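Local coordinates for esterase family protein (Staphylococcus aureus, PDB 7L0A) that probably hydrolyses S-formylglutathione to formate and glutathione, as a serine esterase of the esterase D family, at residues Ile81-Val85 against Tyr102-Val106; Arg120-Ala126 against Asp144-Val150. One frame throughout, in Å; residues are numbered along the deposited sequence.

Interaction 1 of 2, residues Ile81-Val85 against Tyr102-Val106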
loop_
_atom_site.group_PDB
_atom_site.type_symbol
_atom_site.label_atom_id
_atom_site.label_comp_id
_atom_site.label_asym_id
_atom_site.label_seq_id
_atom_site.Cartn_x
_atom_site.Cartn_y
_atom_site.Cartn_z
ATOM N N ILE B 81 -5.916 -8.782 2.835
ATOM C CA ILE B 81 -6.467 -7.632 2.126
ATOM C C ILE B 81 -7.824 -7.343 2.742
ATOM O O ILE B 81 -8.710 -8.208 2.739
ATOM C CB ILE B 81 -6.619 -7.933 0.612
ATOM C CG1 ILE B 81 -5.430 -8.703 0.079
ATOM C CG2 ILE B 81 -6.949 -6.661 -0.162
ATOM C CD1 ILE B 81 -4.105 -7.924 0.153
ATOM N N MET B 82 -8.008 -6.126 3.254
ATOM C CA MET B 82 -9.253 -5.723 3.896
ATOM C C MET B 82 -9.788 -4.491 3.179
ATOM O O MET B 82 -9.455 -3.359 3.554
ATOM C CB MET B 82 -8.992 -5.458 5.393
ATOM C CG MET B 82 -8.768 -6.759 6.189
ATOM S SD MET B 82 -7.813 -6.602 7.737
ATOM C CE MET B 82 -6.184 -6.379 7.084
ATOM N N PRO B 83 -10.659 -4.653 2.192
ATOM C CA PRO B 83 -11.215 -3.482 1.518
ATOM C C PRO B 83 -12.355 -2.856 2.284
ATOM O O PRO B 83 -13.130 -3.534 2.968
ATOM C CB PRO B 83 -11.746 -4.046 0.188
ATOM C CG PRO B 83 -12.070 -5.467 0.498
ATOM C CD PRO B 83 -11.023 -5.916 1.524
ATOM N N ASN B 84 -12.482 -1.537 2.128
ATOM C CA ASN B 84 -13.704 -0.880 2.562
ATOM C C ASN B 84 -14.858 -1.247 1.629
ATOM O O ASN B 84 -14.710 -1.257 0.408
ATOM C CB ASN B 84 -13.559 0.633 2.549
ATOM C CG ASN B 84 -14.821 1.336 2.966
ATOM O OD1 ASN B 84 -15.200 1.316 4.137
ATOM N ND2 ASN B 84 -15.525 1.924 1.992
ATOM N N VAL B 85 -16.015 -1.531 2.217
ATOM C CA VAL B 85 -17.221 -1.832 1.453
ATOM C C VAL B 85 -18.309 -0.834 1.846
ATOM O O VAL B 85 -18.702 -0.755 3.021
ATOM C CB VAL B 85 -17.678 -3.286 1.672
ATOM C CG1 VAL B 85 -18.926 -3.559 0.872
ATOM C CG2 VAL B 85 -16.566 -4.237 1.348
ATOM N N TYR B 102 -16.527 -4.887 -7.631
ATOM C CA TYR B 102 -15.563 -4.126 -6.844
ATOM C C TYR B 102 -14.597 -5.041 -6.103
ATOM O O TYR B 102 -13.380 -4.796 -6.104
ATOM C CB TYR B 102 -16.310 -3.213 -5.873
ATOM C CG TYR B 102 -15.469 -2.596 -4.795
ATOM C CD1 TYR B 102 -14.393 -1.766 -5.095
ATOM C CD2 TYR B 102 -15.714 -2.896 -3.456
ATOM C CE1 TYR B 102 -13.624 -1.211 -4.075
ATOM C CE2 TYR B 102 -14.934 -2.360 -2.444
ATOM C CZ TYR B 102 -13.903 -1.528 -2.775
ATOM O OH TYR B 102 -13.123 -0.978 -1.755
ATOM N N ILE B 103 -15.107 -6.084 -5.442
ATOM C CA ILE B 103 -14.202 -6.981 -4.744
ATOM C C ILE B 103 -13.247 -7.654 -5.736
ATOM O O ILE B 103 -12.057 -7.838 -5.441
ATOM C CB ILE B 103 -14.974 -8.014 -3.902
ATOM C CG1 ILE B 103 -15.754 -7.336 -2.777
ATOM C CG2 ILE B 103 -13.990 -9.003 -3.245
ATOM C CD1 ILE B 103 -14.915 -6.485 -1.868
ATOM N N LEU B 104 -13.717 -7.958 -6.945
ATOM C CA LEU B 104 -12.831 -8.563 -7.938
ATOM C C LEU B 104 -11.806 -7.550 -8.440
ATOM O O LEU B 104 -10.673 -7.921 -8.757
ATOM C CB LEU B 104 -13.645 -9.166 -9.075
ATOM C CG LEU B 104 -14.438 -10.390 -8.627
ATOM C CD1 LEU B 104 -15.315 -10.861 -9.768
ATOM C CD2 LEU B 104 -13.557 -11.533 -8.170
ATOM N N GLU B 105 -12.178 -6.271 -8.507
ATOM C CA GLU B 105 -11.211 -5.225 -8.818
ATOM C C GLU B 105 -10.133 -5.149 -7.746
ATOM O O GLU B 105 -8.940 -5.052 -8.067
ATOM C CB GLU B 105 -11.925 -3.883 -8.953
ATOM C CG GLU B 105 -10.944 -2.692 -8.949
ATOM C CD GLU B 105 -11.645 -1.360 -8.843
ATOM O OE1 GLU B 105 -11.549 -0.740 -7.798
ATOM O OE2 GLU B 105 -12.380 -0.984 -9.811
ATOM N N VAL B 106 -10.531 -5.164 -6.467
ATOM C CA VAL B 106 -9.539 -5.112 -5.393
ATOM C C VAL B 106 -8.578 -6.288 -5.533
ATOM O O VAL B 106 -7.349 -6.129 -5.451
ATOM C CB VAL B 106 -10.208 -5.098 -4.007
ATOM C CG1 VAL B 106 -9.166 -5.215 -2.928
ATOM C CG2 VAL B 106 -11.017 -3.824 -3.820
#
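P83 sits over the inner side of helix 99-113 and meets three of its residues, Y102, I103 and V106. Its ring carbon CG lies 3.8 Å from CD1 of I103, the proline ring and the isoleucine roughly perpendicular, while P83 CB faces CG2 of V106 at 4.1 Å. Two residues earlier on the strand, I81 CG2 passes alongside V106 CG1 at 3.8 Å, the two side chains running opposite ways. This apolar part is the tight one, closed further by M51 from strand 49-53 and L27 from strand 24-32.

Past the end of the strand the packing thins. V85 CG2 reaches I103 CD1 at only 4.3 Å, and ND2 of the partly exposed N84 is bonded to D86 and Q25. What ties this end to the helix is polar: the hydroxyl OH of Y102 donates to the backbone O of N84 at 2.7 Å, lying in the carbonyl plane with a C=O...O angle of 150°. With CG anti to the backbone N (chi1 167°), the Y102 ring extends toward the strand end, and N84 O lies at the ring edge. The chemistry is thus divided: aliphatic packing seats the helix on the sheet without directional bonds, whereas one short hydrogen bond gives a buried phenol its acceptor and ties the helix to backbone that N26 and H54 also hold.

Interaction 2 of 2, residues Arg120-Ala126 against Asp144-Val150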
loop_
_atom_site.group_PDB
_atom_site.type_symbol
_atom_site.label_atom_id
_atom_site.label_comp_id
_atom_site.label_asym_id
_atom_site.label_seq_id
_atom_site.Cartn_x
_atom_site.Cartn_y
_atom_site.Cartn_z
ATOM N N ARG B 120 -4.309 -20.417 -7.246
ATOM C CA ARG B 120 -5.522 -20.742 -6.505
ATOM C C ARG B 120 -5.211 -21.317 -5.130
ATOM O O ARG B 120 -5.864 -20.949 -4.138
ATOM C CB ARG B 120 -6.366 -21.728 -7.320
ATOM C CG ARG B 120 -7.589 -22.246 -6.580
ATOM C CD ARG B 120 -8.441 -23.162 -7.469
ATOM N NE ARG B 120 -9.730 -23.396 -6.834
ATOM C CZ ARG B 120 -9.990 -24.384 -5.986
ATOM N NH1 ARG B 120 -9.056 -25.277 -5.664
ATOM N NH2 ARG B 120 -11.217 -24.495 -5.467
ATOM N N ASP B 121 -4.238 -22.236 -5.056
ATOM C CA ASP B 121 -3.954 -22.898 -3.789
ATOM C C ASP B 121 -3.452 -21.936 -2.731
ATOM O O ASP B 121 -3.419 -22.289 -1.545
ATOM C CB ASP B 121 -2.909 -24.005 -3.975
ATOM C CG ASP B 121 -3.502 -25.283 -4.515
ATOM O OD1 ASP B 121 -4.747 -25.371 -4.634
ATOM O OD2 ASP B 121 -2.721 -26.205 -4.826
ATOM N N ASP B 122 -3.039 -20.721 -3.126
ATOM C CA ASP B 122 -2.496 -19.729 -2.207
ATOM C C ASP B 122 -3.465 -18.591 -1.911
ATOM O O ASP B 122 -3.075 -17.606 -1.287
ATOM C CB ASP B 122 -1.196 -19.128 -2.763
ATOM C CG ASP B 122 -0.075 -20.126 -2.906
ATOM O OD1 ASP B 122 0.044 -21.073 -2.085
ATOM O OD2 ASP B 122 0.721 -19.954 -3.861
ATOM N N ASN B 123 -4.716 -18.682 -2.352
ATOM C CA ASN B 123 -5.670 -17.599 -2.193
ATOM C C ASN B 123 -6.939 -18.053 -1.488
ATOM O O ASN B 123 -7.548 -19.068 -1.875
ATOM C CB ASN B 123 -6.028 -16.997 -3.557
ATOM C CG ASN B 123 -4.980 -16.018 -4.045
ATOM O OD1 ASN B 123 -4.992 -14.842 -3.648
ATOM N ND2 ASN B 123 -4.054 -16.497 -4.846
ATOM N N PHE B 124 -7.333 -17.271 -0.486
ATOM C CA PHE B 124 -8.436 -17.595 0.406
ATOM C C PHE B 124 -9.355 -16.390 0.516
ATOM O O PHE B 124 -8.971 -15.267 0.219
ATOM C CB PHE B 124 -7.901 -18.016 1.788
ATOM C CG PHE B 124 -6.665 -18.884 1.723
ATOM C CD1 PHE B 124 -6.689 -20.092 1.046
ATOM C CD2 PHE B 124 -5.480 -18.464 2.307
ATOM C CE1 PHE B 124 -5.547 -20.892 0.970
ATOM C CE2 PHE B 124 -4.338 -19.272 2.231
ATOM C CZ PHE B 124 -4.388 -20.473 1.566
ATOM N N ILE B 125 -10.591 -16.631 0.940
ATOM C CA ILE B 125 -11.555 -15.555 1.132
ATOM C C ILE B 125 -12.374 -15.877 2.375
ATOM O O ILE B 125 -12.632 -17.041 2.711
ATOM C CB ILE B 125 -12.410 -15.354 -0.150
ATOM C CG1 ILE B 125 -13.266 -14.096 0.011
ATOM C CG2 ILE B 125 -13.194 -16.602 -0.541
ATOM C CD1 ILE B 125 -13.794 -13.530 -1.308
ATOM N N ALA B 126 -12.711 -14.824 3.113
ATOM C CA ALA B 126 -13.445 -14.975 4.358
ATOM C C ALA B 126 -14.171 -13.687 4.663
ATOM O O ALA B 126 -13.819 -12.619 4.146
ATOM C CB ALA B 126 -12.518 -15.324 5.532
ATOM N N ASP B 144 -12.666 -21.073 -9.064
ATOM C CA ASP B 144 -11.356 -21.315 -9.650
ATOM C C ASP B 144 -10.311 -20.318 -9.175
ATOM O O ASP B 144 -9.132 -20.462 -9.506
ATOM C CB ASP B 144 -11.452 -21.289 -11.183
ATOM C CG ASP B 144 -11.930 -19.956 -11.729
ATOM O OD1 ASP B 144 -12.499 -19.145 -10.965
ATOM O OD2 ASP B 144 -11.746 -19.722 -12.944
ATOM N N LYS B 145 -10.708 -19.325 -8.388
ATOM C CA LYS B 145 -9.816 -18.302 -7.869
ATOM C C LYS B 145 -9.388 -18.558 -6.430
ATOM O O LYS B 145 -8.265 -18.209 -6.057
ATOM C CB LYS B 145 -10.523 -16.943 -7.965
ATOM C CG LYS B 145 -9.687 -15.702 -7.780
ATOM C CD LYS B 145 -10.480 -14.462 -8.252
ATOM C CE LYS B 145 -9.832 -13.778 -9.466
ATOM N NZ LYS B 145 -10.559 -13.931 -10.736
ATOM N N PHE B 146 -10.236 -19.176 -5.629
ATOM C CA PHE B 146 -9.980 -19.346 -4.206
ATOM C C PHE B 146 -9.998 -20.825 -3.856
ATOM O O PHE B 146 -10.941 -21.540 -4.204
ATOM C CB PHE B 146 -11.022 -18.622 -3.362
ATOM C CG PHE B 146 -11.104 -17.152 -3.634
ATOM C CD1 PHE B 146 -10.158 -16.288 -3.118
ATOM C CD2 PHE B 146 -12.125 -16.638 -4.415
ATOM C CE1 PHE B 146 -10.228 -14.950 -3.370
ATOM C CE2 PHE B 146 -12.209 -15.290 -4.676
ATOM C CZ PHE B 146 -11.258 -14.431 -4.133
ATOM N N ALA B 147 -8.968 -21.272 -3.135
ATOM C CA ALA B 147 -8.896 -22.667 -2.735
ATOM C C ALA B 147 -9.764 -22.953 -1.521
ATOM O O ALA B 147 -10.204 -24.103 -1.332
ATOM C CB ALA B 147 -7.456 -23.051 -2.417
ATOM N N LYS B 148 -9.986 -21.945 -0.694
ATOM C CA LYS B 148 -10.659 -22.104 0.588
ATOM C C LYS B 148 -11.473 -20.845 0.847
ATOM O O LYS B 148 -11.035 -19.740 0.503
ATOM C CB LYS B 148 -9.689 -22.330 1.738
ATOM C CG LYS B 148 -8.805 -23.551 1.535
ATOM C CD LYS B 148 -7.864 -23.744 2.708
ATOM C CE LYS B 148 -6.853 -24.832 2.393
ATOM N NZ LYS B 148 -6.188 -25.344 3.621
ATOM N N ALA B 149 -12.635 -21.014 1.477
ATOM C CA ALA B 149 -13.568 -19.932 1.789
ATOM C C ALA B 149 -14.136 -20.166 3.179
ATOM O O ALA B 149 -14.505 -21.301 3.513
ATOM C CB ALA B 149 -14.712 -19.891 0.743
ATOM N N VAL B 150 -14.226 -19.103 3.972
ATOM C CA VAL B 150 -14.656 -19.174 5.359
ATOM C C VAL B 150 -15.757 -18.147 5.618
ATOM O O VAL B 150 -15.503 -16.998 6.020
ATOM C CB VAL B 150 -13.477 -18.936 6.322
ATOM C CG1 VAL B 150 -13.935 -19.089 7.756
ATOM C CG2 VAL B 150 -12.324 -19.890 6.036
HETATM O O HOH W 1 -9.175 -26.492 -2.600
#
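I125 and F146 carry the apolar side of the contact. CB of I125 stands over one face of the F146 ring, 4.0 Å from the centroid and 16° off its normal, a CH-pi contact; K145 CG lies over the opposite face. I125 CG2, held between its backbone N and carbonyl carbon, also reaches A149 CB at 3.8 Å. On the other side of the sheet the aliphatic chain of K148 runs along the F124 ring, K148 CB 3.8 Å from F124 CD1, and the K148 amine goes on to M258 O and the W257 ring.

Backbone hydrogen bonds join the two segments. A147 N donates to N123 O at 2.9 Å. Further along, I125 N donates to K148 O at 3.2 Å, and V150 N returns a bond to I125 O.

The polar end is R120, whose extended chain lays its guanidinium with one face over A147 CA. Its NE bonds to G143 O, and a water links NH1 (3.3 Å from the water) to A147 O.

Strands 123-128 and 148-152, parallel and joined through helix 130-141, form a beta-alpha-beta crossover of the alpha/beta-hydrolase fold, with the probable nucleophile elbow around S129 between strand 123-128 and that helix.

Overall arrangement
Interaction 1 closes along the chain before interaction 2 opens, helix 99-113 leading on to strand 123-128. Both reach the same sheet: 81-85 against 102-106 seats a helix on it, whereas 120-126 against 144-150 pairs two adjacent strands within it. Their centres are 15 Å apart, yet they touch where L104 CD2 packs on K145 CD at 4.2 Å, and F138 of helix 130-141 meets both I103 and I125. Neither contact is at the probable S129-D213-H242 triad itself: the S129 side chain is about 11 Å from that of V85 and about 12 Å from that of A126. A bound magnesium ion lies about 9 Å from the V85 side chain.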